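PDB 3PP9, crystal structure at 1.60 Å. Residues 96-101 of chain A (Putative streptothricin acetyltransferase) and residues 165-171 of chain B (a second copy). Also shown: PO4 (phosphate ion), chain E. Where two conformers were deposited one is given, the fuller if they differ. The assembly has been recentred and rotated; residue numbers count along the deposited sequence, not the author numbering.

Chain A (96-101) NWNNYA
Chain B (165-171) LVYKGLN

In this contact between two copies of a putative streptothricin acetyltransferase, a turn of chain A packs against a short 3-10 segment, residues 166-169, of chain B, burying 416 Å² over both sides. The backbones come closest where the CA atoms of Asn98(A) and Gly169(B) lie 5.0 Å apart.

Asn96(A) (phi/psi -89/168) opens a type I beta turn that ends at Asn99(A), whose N donates to Asn96(A) O at 3.0 Å. A second backbone bond, from Asn96(A) N to Tyr100(A) O at 2.8 Å, ties the ends of the loop together. The Asn96(A) side chain (chi1 t, chi2 31°) scarcely touches chain B. Its amide nitrogen instead serves two acceptors: Asn96(A) ND2 donates to phosphate O4 at 2.9 Å and to Asn98(A) OD1 at 3.3 Å.

Trp97(A), at -58/-27, takes the first corner of the turn. Its CA-to-CB bond points sideways, but with chi1 p and chi2 -92° the indole reaches chain B. A large, flat side chain with one polar NH suits this place, because its broad ring can meet several apolar groups while its NH remains free to donate, here to a phosphate that probably comes from the crystallisation liquor. Trp97(A) CZ2 lies 3.5 Å from Val166(B) CG2, and Trp97(A) CZ3 lies 3.9 Å from Leu170(B) CD1 (Leu170(B) chi1 m, chi2 t). The ring edge is directed at the face of Tyr167(B) (chi1 m, chi2 -77°) in an offset edge-to-face pair, with planes at 69°, centroids 5.5 Å apart and Trp97(A) CH2 3.8 Å from Tyr167(B) CE1. Trp97(A) NE1 donates to phosphate O2 at 3.1 Å, nearly straight at 168°, and only weakly to phosphate O4 at 3.4 Å.

Asn98(A), at -92/15 with chi1 p and chi2 -22°, makes the one hydrogen bond between the stretches: Asn98(A) ND2 donates to Val166(B) O at 2.8 Å, with an angle of 172°. Val166(B) O also accepts a weak bond from Gly169(B) N at 3.4 Å. An amide suits this buried site because its other atom is an acceptor: Asn98(A) OD1 accepts from Tyr100(A) N at 3.1 Å as well as from Asn96(A), so the side chain braces its own loop while gripping the partner. The backbone O of Asn98(A) receives a CA-H...O contact from Gly169(B) CA at 3.2 Å.

Asn99(A) has a positive phi (79/-10), a conformation asparagine tolerates better than most residues. Its CA-to-CB bond points toward chain B, and with chi1 m and chi2 144° Asn99(A) OD1 lies 3.8 Å from Leu170(B) CD2.

Tyr100(A), at -78/154 with chi1 -87° and chi2 47°, brings CE1 to 3.2 Å from Gly169(B) CA. Such closeness depends on glycine (-67/-29): an ideal CB there would lie 2.2 Å from Asn98(A) O and 2.8 Å from Tyr100(A) CD1, both clashes. Ala101(A), at -73/142, carries the chain out of reach of chain B.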

ATOM      1  N   ASN A  96      -9.256  -5.883   1.991  1.00 18.40           N
ATOM      2  CA  ASN A  96      -8.246  -4.905   2.391  1.00 20.24           C
ATOM      3  C   ASN A  96      -8.691  -4.030   3.566  1.00 21.68           C
ATOM      4  O   ASN A  96      -9.864  -4.001   3.920  1.00 21.78           O
ATOM      5  CB  ASN A  96      -7.946  -4.012   1.185  1.00 19.93           C
ATOM      6  CG  ASN A  96      -6.624  -3.305   1.292  1.00 23.13           C
ATOM      7  OD1 ASN A  96      -5.687  -3.833   1.887  1.00 26.31           O
ATOM      8  ND2 ASN A  96      -6.514  -2.137   0.674  1.00 25.91           N
ATOM      9  N   TRP A  97      -7.757  -3.287   4.158  1.00 23.70           N
ATOM     10  CA  TRP A  97      -8.098  -2.396   5.281  1.00 25.04           C
ATOM     11  C   TRP A  97      -9.160  -1.337   4.955  1.00 25.31           C
ATOM     12  O   TRP A  97      -9.857  -0.877   5.854  1.00 26.34           O
ATOM     13  CB  TRP A  97      -6.853  -1.678   5.814  1.00 26.93           C
ATOM     14  CG  TRP A  97      -6.209  -0.740   4.825  1.00 26.65           C
ATOM     15  CD1 TRP A  97      -5.211  -1.037   3.951  1.00 28.63           C
ATOM     16  CD2 TRP A  97      -6.516   0.644   4.627  1.00 28.75           C
ATOM     17  NE1 TRP A  97      -4.879   0.075   3.210  1.00 27.11           N
ATOM     18  CE2 TRP A  97      -5.669   1.119   3.603  1.00 29.05           C
ATOM     19  CE3 TRP A  97      -7.434   1.525   5.204  1.00 30.93           C
ATOM     20  CZ2 TRP A  97      -5.709   2.436   3.155  1.00 29.05           C
ATOM     21  CZ3 TRP A  97      -7.475   2.828   4.756  1.00 32.27           C
ATOM     22  CH2 TRP A  97      -6.620   3.271   3.737  1.00 31.66           C
ATOM     23  N   ASN A  98      -9.268  -0.929   3.690  1.00 23.18           N
ATOM     24  CA  ASN A  98     -10.249   0.083   3.290  1.00 23.92           C
ATOM     25  C   ASN A  98     -11.570  -0.533   2.851  1.00 23.23           C
ATOM     26  O   ASN A  98     -12.389   0.131   2.227  1.00 25.08           O
ATOM     27  CB  ASN A  98      -9.708   0.958   2.165  1.00 23.83           C
ATOM     28  CG  ASN A  98      -9.625   0.228   0.858  1.00 22.66           C
ATOM     29  OD1 ASN A  98      -9.572  -1.003   0.827  1.00 20.08           O
ATOM     30  ND2 ASN A  98      -9.589   0.982  -0.246  1.00 23.28           N
ATOM     31  N   ASN A  99     -11.758  -1.810   3.177  1.00 23.24           N
ATOM     32  CA  ASN A  99     -12.964  -2.548   2.857  1.00 23.58           C
ATOM     33  C   ASN A  99     -13.092  -3.071   1.448  1.00 22.63           C
ATOM     34  O   ASN A  99     -13.957  -3.887   1.205  1.00 25.15           O
ATOM     35  CB  ASN A  99     -14.235  -1.816   3.306  1.00 25.57           C
ATOM     36  CG  ASN A  99     -14.338  -1.712   4.818  1.00 30.29           C
ATOM     37  OD1 ASN A  99     -14.812  -0.711   5.346  1.00 39.55           O
ATOM     38  ND2 ASN A  99     -13.872  -2.745   5.520  1.00 32.03           N
ATOM     39  N   TYR A 100     -12.222  -2.673   0.522  1.00 19.97           N
ATOM     40  CA  TYR A 100     -12.319  -3.193  -0.825  1.00 18.30           C
ATOM     41  C   TYR A 100     -11.753  -4.596  -0.935  1.00 16.84           C
ATOM     42  O   TYR A 100     -10.914  -5.024  -0.138  1.00 16.41           O
ATOM     43  CB  TYR A 100     -11.497  -2.317  -1.805  1.00 18.77           C
ATOM     44  CG  TYR A 100     -12.199  -1.122  -2.409  1.00 22.34           C
ATOM     45  CD1 TYR A 100     -12.935  -0.250  -1.628  1.00 28.29           C
ATOM     46  CD2 TYR A 100     -12.063  -0.828  -3.764  1.00 26.23           C
ATOM     47  CE1 TYR A 100     -13.577   0.833  -2.190  1.00 31.88           C
ATOM     48  CE2 TYR A 100     -12.701   0.285  -4.325  1.00 28.57           C
ATOM     49  CZ  TYR A 100     -13.452   1.101  -3.521  1.00 30.97           C
ATOM     50  OH  TYR A 100     -14.110   2.223  -4.001  1.00 34.78           O
ATOM     51  N   ALA A 101     -12.258  -5.329  -1.916  1.00 15.60           N
ATOM     52  CA  ALA A 101     -11.684  -6.614  -2.259  1.00 14.69           C
ATOM     53  C   ALA A 101     -10.375  -6.205  -2.943  1.00 15.51           C
ATOM     54  O   ALA A 101     -10.340  -5.204  -3.665  1.00 16.80           O
ATOM     55  CB  ALA A 101     -12.561  -7.352  -3.215  1.00 14.72           C
TER
ATOM     56  N   LEU B 165      -8.109   7.500  -4.353  1.00 15.50           N
ATOM     57  CA  LEU B 165      -9.281   6.663  -4.181  1.00 17.04           C
ATOM     58  C   LEU B 165      -9.241   5.665  -3.045  1.00 17.45           C
ATOM     59  O   LEU B 165     -10.299   5.176  -2.641  1.00 19.20           O
ATOM     60  CB  LEU B 165      -9.557   5.907  -5.489  1.00 17.45           C
ATOM     61  CG  LEU B 165      -9.870   6.773  -6.721  1.00 19.16           C
ATOM     62  CD1 LEU B 165     -10.129   5.919  -7.963  1.00 18.69           C
ATOM     63  CD2 LEU B 165     -11.066   7.668  -6.479  1.00 21.43           C
ATOM     64  N   VAL B 166      -8.067   5.380  -2.504  1.00 16.37           N
ATOM     65  CA  VAL B 166      -7.996   4.339  -1.463  1.00 17.68           C
ATOM     66  C   VAL B 166      -8.939   4.645  -0.275  1.00 18.81           C
ATOM     67  O   VAL B 166      -9.667   3.763   0.217  1.00 20.60           O
ATOM     68  CB  VAL B 166      -6.568   4.019  -1.059  1.00 17.59           C
ATOM     69  CG1 VAL B 166      -5.899   5.180  -0.308  1.00 18.73           C
ATOM     70  CG2 VAL B 166      -6.537   2.698  -0.239  1.00 18.25           C
ATOM     71  N   TYR B 167      -9.003   5.910   0.124  1.00 17.96           N
ATOM     72  CA  TYR B 167      -9.886   6.281   1.251  1.00 19.66           C
ATOM     73  C   TYR B 167     -11.392   6.239   0.989  1.00 21.42           C
ATOM     74  O   TYR B 167     -12.189   6.213   1.953  1.00 21.90           O
ATOM     75  CB  TYR B 167      -9.478   7.622   1.867  1.00 19.87           C
ATOM     76  CG  TYR B 167      -8.247   7.517   2.722  1.00 22.36           C
ATOM     77  CD1 TYR B 167      -8.333   6.986   4.003  1.00 25.88           C
ATOM     78  CD2 TYR B 167      -7.019   7.979   2.292  1.00 23.71           C
ATOM     79  CE1 TYR B 167      -7.227   6.873   4.804  1.00 26.88           C
ATOM     80  CE2 TYR B 167      -5.889   7.874   3.104  1.00 25.78           C
ATOM     81  CZ  TYR B 167      -6.004   7.315   4.354  1.00 29.21           C
ATOM     82  OH  TYR B 167      -4.899   7.206   5.176  1.00 33.32           O
ATOM     83  N   LYS B 168     -11.782   6.224  -0.282  0.50 21.90           N
ATOM     84  CA  LYS B 168     -13.180   6.149  -0.682  0.50 23.85           C
ATOM     85  C   LYS B 168     -13.854   4.890  -0.161  0.50 24.89           C
ATOM     86  O   LYS B 168     -15.068   4.854   0.004  0.50 25.45           O
ATOM     87  CB  LYS B 168     -13.277   6.099  -2.207  0.50 24.70           C
ATOM     88  CG  LYS B 168     -12.804   7.346  -2.927  0.50 25.82           C
ATOM     89  CD  LYS B 168     -13.759   8.498  -2.672  0.50 25.62           C
ATOM     90  CE  LYS B 168     -13.342   9.742  -3.430  0.50 27.06           C
ATOM     91  NZ  LYS B 168     -14.350  10.811  -3.238  0.50 27.29           N
ATOM     92  N   GLY B 169     -13.062   3.849   0.089  1.00 24.12           N
ATOM     93  CA  GLY B 169     -13.607   2.572   0.555  1.00 26.74           C
ATOM     94  C   GLY B 169     -14.197   2.712   1.944  1.00 29.20           C
ATOM     95  O   GLY B 169     -15.101   1.972   2.315  1.00 30.17           O
ATOM     96  N   LEU B 170     -13.662   3.646   2.723  1.00 30.71           N
ATOM     97  CA  LEU B 170     -14.191   3.901   4.064  1.00 34.07           C
ATOM     98  C   LEU B 170     -15.320   4.921   3.944  1.00 36.65           C
ATOM     99  O   LEU B 170     -16.444   4.674   4.407  1.00 38.95           O
ATOM    100  CB  LEU B 170     -13.098   4.402   5.002  1.00 33.53           C
ATOM    101  CG  LEU B 170     -11.901   3.468   5.235  1.00 35.58           C
ATOM    102  CD1 LEU B 170     -10.915   4.117   6.188  1.00 37.27           C
ATOM    103  CD2 LEU B 170     -12.331   2.114   5.772  1.00 39.04           C
ATOM    104  N   ASN B 171     -15.022   6.062   3.317  1.00 37.81           N
ATOM    105  CA  ASN B 171     -16.013   7.138   3.129  1.00 40.12           C
ATOM    106  C   ASN B 171     -16.013   7.763   1.724  1.00 39.61           C
ATOM    107  O   ASN B 171     -15.045   8.403   1.326  1.00 38.41           O
ATOM    108  CB  ASN B 171     -15.804   8.272   4.151  1.00 41.34           C
ATOM    109  CG  ASN B 171     -15.993   7.825   5.597  1.00 44.42           C
ATOM    110  OD1 ASN B 171     -15.682   6.694   5.961  1.00 49.20           O
ATOM    111  ND2 ASN B 171     -16.463   8.737   6.437  1.00 47.34           N
TER
HETATM  112  P   PO4 E 186      -2.887  -0.571   0.081  1.00 46.79           P
HETATM  113  O1  PO4 E 186      -2.627  -2.058   0.174  1.00 49.79           O
HETATM  114  O2  PO4 E 186      -2.436   0.119   1.349  1.00 48.12           O
HETATM  115  O3  PO4 E 186      -2.156  -0.043  -1.124  1.00 48.87           O
HETATM  116  O4  PO4 E 186      -4.372  -0.360  -0.074  1.00 48.30           O